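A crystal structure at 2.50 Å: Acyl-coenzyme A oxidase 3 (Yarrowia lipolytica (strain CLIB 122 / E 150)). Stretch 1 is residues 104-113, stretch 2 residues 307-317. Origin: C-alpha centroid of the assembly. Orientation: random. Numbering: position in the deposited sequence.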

ATOM      1  N   ALA A 104      12.223  20.266 -20.458  1.00 41.28           N
ATOM      2  CA  ALA A 104      11.377  20.726 -19.376  1.00 36.00           C
ATOM      3  C   ALA A 104      10.506  19.576 -18.843  1.00 35.21           C
ATOM      4  O   ALA A 104      10.453  19.342 -17.642  1.00 42.47           O
ATOM      5  CB  ALA A 104      10.531  21.902 -19.837  1.00 31.12           C
ATOM      6  N   LEU A 105       9.876  18.822 -19.719  1.00 36.69           N
ATOM      7  CA  LEU A 105       9.106  17.650 -19.272  1.00 40.63           C
ATOM      8  C   LEU A 105       9.971  16.654 -18.457  1.00 39.68           C
ATOM      9  O   LEU A 105       9.552  16.169 -17.404  1.00 34.32           O
ATOM     10  CB  LEU A 105       8.467  16.932 -20.466  1.00 41.77           C
ATOM     11  CG  LEU A 105       7.610  15.697 -20.118  1.00 44.19           C
ATOM     12  CD1 LEU A 105       6.418  16.109 -19.248  1.00 48.60           C
ATOM     13  CD2 LEU A 105       7.135  14.960 -21.360  1.00 41.52           C
ATOM     14  N   LEU A 106      11.179  16.406 -18.957  1.00 39.01           N
ATOM     15  CA  LEU A 106      12.036  15.375 -18.463  1.00 41.33           C
ATOM     16  C   LEU A 106      12.720  15.870 -17.181  1.00 42.85           C
ATOM     17  O   LEU A 106      12.909  15.093 -16.259  1.00 41.77           O
ATOM     18  CB  LEU A 106      13.011  14.984 -19.553  1.00 44.73           C
ATOM     19  CG  LEU A 106      13.438  13.546 -19.831  1.00 54.19           C
ATOM     20  CD1 LEU A 106      12.329  12.501 -19.776  1.00 52.81           C
ATOM     21  CD2 LEU A 106      14.121  13.529 -21.209  1.00 55.75           C
ATOM     22  N   ARG A 107      12.998  17.162 -17.093  1.00 42.34           N
ATOM     23  CA  ARG A 107      13.462  17.743 -15.850  1.00 42.12           C
ATOM     24  C   ARG A 107      12.432  17.648 -14.730  1.00 43.23           C
ATOM     25  O   ARG A 107      12.775  17.320 -13.613  1.00 43.20           O
ATOM     26  CB  ARG A 107      13.851  19.199 -16.042  1.00 45.80           C
ATOM     27  CG  ARG A 107      14.616  19.774 -14.867  1.00 47.09           C
ATOM     28  CD  ARG A 107      14.658  21.285 -14.888  1.00 45.15           C
ATOM     29  NE  ARG A 107      15.489  21.797 -15.959  1.00 49.60           N
ATOM     30  CZ  ARG A 107      16.805  21.767 -15.948  1.00 49.75           C
ATOM     31  NH1 ARG A 107      17.443  21.251 -14.922  1.00 56.73           N
ATOM     32  NH2 ARG A 107      17.482  22.244 -16.964  1.00 51.11           N
ATOM     33  N   SER A 108      11.172  17.927 -15.029  1.00 39.61           N
ATOM     34  CA  SER A 108      10.139  17.784 -14.035  1.00 41.55           C
ATOM     35  C   SER A 108       9.854  16.298 -13.648  1.00 39.84           C
ATOM     36  O   SER A 108       9.436  16.036 -12.541  1.00 44.05           O
ATOM     37  CB  SER A 108       8.892  18.599 -14.397  1.00 44.02           C
ATOM     38  OG  SER A 108       8.049  17.886 -15.240  1.00 53.03           O
ATOM     39  N   GLN A 109      10.155  15.339 -14.502  1.00 36.65           N
ATOM     40  CA  GLN A 109       9.929  13.918 -14.184  1.00 35.01           C
ATOM     41  C   GLN A 109      11.096  13.331 -13.356  1.00 33.85           C
ATOM     42  O   GLN A 109      10.922  12.547 -12.416  1.00 31.22           O
ATOM     43  CB  GLN A 109       9.827  13.092 -15.471  1.00 34.01           C
ATOM     44  CG  GLN A 109       8.546  13.152 -16.285  1.00 36.26           C
ATOM     45  CD  GLN A 109       8.640  12.240 -17.531  1.00 39.65           C
ATOM     46  OE1 GLN A 109       9.541  12.410 -18.390  1.00 40.92           O
ATOM     47  NE2 GLN A 109       7.740  11.268 -17.622  1.00 33.65           N
ATOM     48  N   LEU A 110      12.299  13.677 -13.764  1.00 34.13           N
ATOM     49  CA  LEU A 110      13.483  13.360 -12.987  1.00 36.57           C
ATOM     50  C   LEU A 110      13.387  13.895 -11.532  1.00 35.59           C
ATOM     51  O   LEU A 110      13.770  13.205 -10.600  1.00 32.00           O
ATOM     52  CB  LEU A 110      14.741  13.901 -13.675  1.00 35.59           C
ATOM     53  CG  LEU A 110      15.077  13.257 -15.036  1.00 36.62           C
ATOM     54  CD1 LEU A 110      16.060  14.144 -15.765  1.00 35.56           C
ATOM     55  CD2 LEU A 110      15.624  11.846 -14.857  1.00 38.76           C
ATOM     56  N   HIS A 111      12.887  15.112 -11.380  1.00 34.63           N
ATOM     57  CA  HIS A 111      12.776  15.761 -10.092  1.00 38.37           C
ATOM     58  C   HIS A 111      11.718  15.077  -9.244  1.00 39.32           C
ATOM     59  O   HIS A 111      11.806  15.138  -8.019  1.00 36.73           O
ATOM     60  CB  HIS A 111      12.386  17.233 -10.286  1.00 38.59           C
ATOM     61  CG  HIS A 111      12.438  18.053  -9.033  1.00 39.87           C
ATOM     62  ND1 HIS A 111      11.531  19.053  -8.761  1.00 42.81           N
ATOM     63  CD2 HIS A 111      13.286  18.017  -7.979  1.00 38.88           C
ATOM     64  CE1 HIS A 111      11.845  19.619  -7.609  1.00 44.10           C
ATOM     65  NE2 HIS A 111      12.897  19.000  -7.109  1.00 40.38           N
ATOM     66  N   GLY A 112      10.719  14.481  -9.922  1.00 37.23           N
ATOM     67  CA  GLY A 112       9.653  13.706  -9.310  1.00 35.35           C
ATOM     68  C   GLY A 112      10.101  12.388  -8.709  1.00 34.75           C
ATOM     69  O   GLY A 112       9.370  11.775  -7.964  1.00 37.05           O
ATOM     70  N   ILE A 113      11.298  11.943  -9.041  1.00 34.46           N
ATOM     71  CA  ILE A 113      11.911  10.791  -8.377  1.00 35.05           C
ATOM     72  C   ILE A 113      12.140  11.029  -6.873  1.00 32.11           C
ATOM     73  O   ILE A 113      12.043  10.109  -6.084  1.00 31.30           O
ATOM     74  CB  ILE A 113      13.248  10.418  -9.033  1.00 33.92           C
ATOM     75  CG1 ILE A 113      13.023  10.114 -10.524  1.00 35.91           C
ATOM     76  CG2 ILE A 113      13.882   9.197  -8.361  1.00 34.01           C
ATOM     77  CD1 ILE A 113      14.297   9.997 -11.364  1.00 37.62           C
ATOM     78  N   VAL A 307       1.360   8.722 -21.499  1.00 38.04           N
ATOM     79  CA  VAL A 307       2.708   8.200 -21.735  1.00 37.70           C
ATOM     80  C   VAL A 307       3.647   8.723 -20.643  1.00 40.42           C
ATOM     81  O   VAL A 307       4.519   7.971 -20.166  1.00 40.77           O
ATOM     82  CB  VAL A 307       3.258   8.581 -23.137  1.00 38.34           C
ATOM     83  CG1 VAL A 307       4.717   8.166 -23.293  1.00 41.39           C
ATOM     84  CG2 VAL A 307       2.422   7.958 -24.260  1.00 38.09           C
ATOM     85  N   THR A 308       3.470  10.003 -20.279  1.00 39.73           N
ATOM     86  CA  THR A 308       4.200  10.636 -19.176  1.00 41.69           C
ATOM     87  C   THR A 308       4.050   9.874 -17.845  1.00 40.59           C
ATOM     88  O   THR A 308       5.029   9.672 -17.129  1.00 37.43           O
ATOM     89  CB  THR A 308       3.807  12.127 -19.007  1.00 44.40           C
ATOM     90  OG1 THR A 308       4.339  12.864 -20.105  1.00 45.10           O
ATOM     91  CG2 THR A 308       4.399  12.760 -17.717  1.00 47.96           C
ATOM     92  N   MET A 309       2.848   9.409 -17.559  1.00 39.24           N
ATOM     93  CA  MET A 309       2.573   8.702 -16.313  1.00 42.22           C
ATOM     94  C   MET A 309       3.113   7.270 -16.290  1.00 42.78           C
ATOM     95  O   MET A 309       3.470   6.695 -15.207  1.00 40.66           O
ATOM     96  CB  MET A 309       1.085   8.691 -16.067  1.00 41.43           C
ATOM     97  CG  MET A 309       0.512  10.083 -16.046  1.00 45.25           C
ATOM     98  SD  MET A 309      -1.055  10.100 -15.202  1.00 54.44           S
ATOM     99  CE  MET A 309      -0.472  10.052 -13.534  1.00 52.61           C
ATOM    100  N   ILE A 310       3.157   6.700 -17.484  1.00 41.94           N
ATOM    101  CA  ILE A 310       3.702   5.371 -17.664  1.00 42.49           C
ATOM    102  C   ILE A 310       5.194   5.452 -17.418  1.00 39.91           C
ATOM    103  O   ILE A 310       5.702   4.624 -16.699  1.00 36.69           O
ATOM    104  CB  ILE A 310       3.410   4.798 -19.065  1.00 39.14           C
ATOM    105  CG1 ILE A 310       1.911   4.598 -19.229  1.00 39.63           C
ATOM    106  CG2 ILE A 310       4.091   3.449 -19.248  1.00 39.24           C
ATOM    107  CD1 ILE A 310       1.478   4.676 -20.676  1.00 39.31           C
ATOM    108  N   ALA A 311       5.850   6.447 -18.029  1.00 38.53           N
ATOM    109  CA  ALA A 311       7.238   6.792 -17.733  1.00 39.49           C
ATOM    110  C   ALA A 311       7.510   7.152 -16.245  1.00 37.87           C
ATOM    111  O   ALA A 311       8.470   6.663 -15.687  1.00 41.34           O
ATOM    112  CB  ALA A 311       7.720   7.903 -18.658  1.00 38.47           C
ATOM    113  N   ASP A 312       6.678   7.981 -15.616  1.00 35.72           N
ATOM    114  CA  ASP A 312       6.787   8.276 -14.173  1.00 34.38           C
ATOM    115  C   ASP A 312       6.823   6.983 -13.359  1.00 33.50           C
ATOM    116  O   ASP A 312       7.519   6.920 -12.355  1.00 29.74           O
ATOM    117  CB  ASP A 312       5.598   9.129 -13.639  1.00 35.47           C
ATOM    118  CG  ASP A 312       5.619  10.583 -14.115  1.00 39.87           C
ATOM    119  OD1 ASP A 312       6.663  11.016 -14.625  1.00 41.71           O
ATOM    120  OD2 ASP A 312       4.577  11.309 -13.998  1.00 46.10           O
ATOM    121  N   SER A 313       6.033   5.981 -13.757  1.00 31.35           N
ATOM    122  CA  SER A 313       5.997   4.726 -13.025  1.00 30.55           C
ATOM    123  C   SER A 313       7.390   4.076 -13.071  1.00 33.92           C
ATOM    124  O   SER A 313       7.882   3.474 -12.063  1.00 34.53           O
ATOM    125  CB  SER A 313       4.905   3.786 -13.538  1.00 27.04           C
ATOM    126  OG  SER A 313       3.606   4.338 -13.337  1.00 25.95           O
ATOM    127  N   PHE A 314       8.034   4.223 -14.222  1.00 30.83           N
ATOM    128  CA  PHE A 314       9.395   3.772 -14.356  1.00 32.23           C
ATOM    129  C   PHE A 314      10.348   4.551 -13.467  1.00 33.57           C
ATOM    130  O   PHE A 314      11.101   3.973 -12.664  1.00 36.86           O
ATOM    131  CB  PHE A 314       9.867   3.862 -15.815  1.00 32.60           C
ATOM    132  CG  PHE A 314      11.353   3.806 -15.949  1.00 31.39           C
ATOM    133  CD1 PHE A 314      12.014   2.616 -15.755  1.00 30.05           C
ATOM    134  CD2 PHE A 314      12.092   4.968 -16.188  1.00 31.87           C
ATOM    135  CE1 PHE A 314      13.393   2.543 -15.861  1.00 32.27           C
ATOM    136  CE2 PHE A 314      13.483   4.914 -16.282  1.00 34.05           C
ATOM    137  CZ  PHE A 314      14.130   3.692 -16.127  1.00 34.18           C
ATOM    138  N   PHE A 315      10.327   5.861 -13.660  1.00 31.65           N
ATOM    139  CA  PHE A 315      11.186   6.758 -12.955  1.00 33.36           C
ATOM    140  C   PHE A 315      11.171   6.615 -11.431  1.00 35.46           C
ATOM    141  O   PHE A 315      12.218   6.739 -10.814  1.00 38.36           O
ATOM    142  CB  PHE A 315      10.863   8.199 -13.351  1.00 33.42           C
ATOM    143  CG  PHE A 315      11.441   8.604 -14.682  1.00 34.99           C
ATOM    144  CD1 PHE A 315      12.823   8.532 -14.910  1.00 35.41           C
ATOM    145  CD2 PHE A 315      10.616   9.049 -15.715  1.00 35.97           C
ATOM    146  CE1 PHE A 315      13.357   8.931 -16.127  1.00 35.84           C
ATOM    147  CE2 PHE A 315      11.140   9.430 -16.951  1.00 35.41           C
ATOM    148  CZ  PHE A 315      12.505   9.376 -17.154  1.00 37.86           C
ATOM    149  N   VAL A 316      10.004   6.362 -10.831  1.00 35.27           N
ATOM    150  CA  VAL A 316       9.913   6.109  -9.397  1.00 32.20           C
ATOM    151  C   VAL A 316      10.327   4.685  -9.053  1.00 31.95           C
ATOM    152  O   VAL A 316      11.071   4.489  -8.119  1.00 31.68           O
ATOM    153  CB  VAL A 316       8.512   6.441  -8.814  1.00 30.40           C
ATOM    154  CG1 VAL A 316       8.406   6.117  -7.308  1.00 29.49           C
ATOM    155  CG2 VAL A 316       8.258   7.909  -8.996  1.00 31.57           C
ATOM    156  N   SER A 317       9.807   3.703  -9.767  1.00 31.61           N
ATOM    157  CA  SER A 317      10.066   2.315  -9.431  1.00 31.42           C
ATOM    158  C   SER A 317      11.550   1.940  -9.357  1.00 32.75           C
ATOM    159  O   SER A 317      11.937   1.202  -8.451  1.00 32.59           O
ATOM    160  CB  SER A 317       9.365   1.370 -10.411  1.00 31.03           C
ATOM    161  OG  SER A 317       7.973   1.414 -10.217  1.00 32.07           O
TER

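Two segments of acyl-coenzyme A oxidase 3, about two hundred residues apart in sequence, pack through one polar side chain and one aromatic ring. Their helices run in broadly the same direction, with 41° between their N-to-C directions and a closest axial approach of 9.9 Å, and together the stretches bury 425 Å². The backbones draw nearer toward the C-terminal end: CA of Gln109 lies 6.5 Å from CA of Asp312, whereas CA of Ile113 lies 5.2 Å from CA of Val316.

Gln109 is the polar centre. Its CA-to-CB bond points toward the second helix, and its side chain, m at chi1 and t at chi2, fits as a knob among Thr308, Ala311, Asp312 and Phe315. The amide nitrogen makes both hydrogen bonds of the contact. Gln109 NE2 donates to Asp312 OD1 at 3.2 Å with an N-H...O angle of 144°, and to Thr308 O, also at 3.2 Å, but there the angle of 124° makes the bond weak. Thr308 O is already engaged within its own helix, accepting from Asp312 N at 2.8 Å, so the glutamine adds a second donor to a carbonyl that the helix has satisfied. Asp312 OD1 likewise has a further hydrogen bond elsewhere in the structure. The other end of the amide is less well served by this contact: Gln109 OE1 has Phe315 CE2 at 3.7 Å and accepts no hydrogen bond from the second stretch. Gln109 NE2 also passes 3.5 Å from Ala311 CB, a small side chain at the wall of the pocket.

Phe315 supplies the apolar half and loses more area to the other stretch than any other residue here. Leu106 CD1 approaches Phe315 CZ at 4.1 Å, and Leu110 CD2 approaches Phe315 CE1 at 3.9 Å. The CA-to-CB bond of Leu110 points away, yet the end of its side chain returns to the ring. Ile113 CG1 lies 4.0 Å from Phe315 CB and 3.5 Å from Phe315 O, so it packs beside both the base of the aromatic side chain and the backbone carbonyl of Phe315.

At the N-terminal end, Leu105 CD2 comes within 3.7 Å of Thr308 OG1. This is a van der Waals contact, and the hydroxyl finds its hydrogen bond elsewhere in the structure. Ser108, out of reach of the second helix, turns back on its own: Ser108 OG donates to Leu105 O at 3.1 Å. Similarly, Ser317 OG donates to Ser313 O at 2.8 Å, away from the interface.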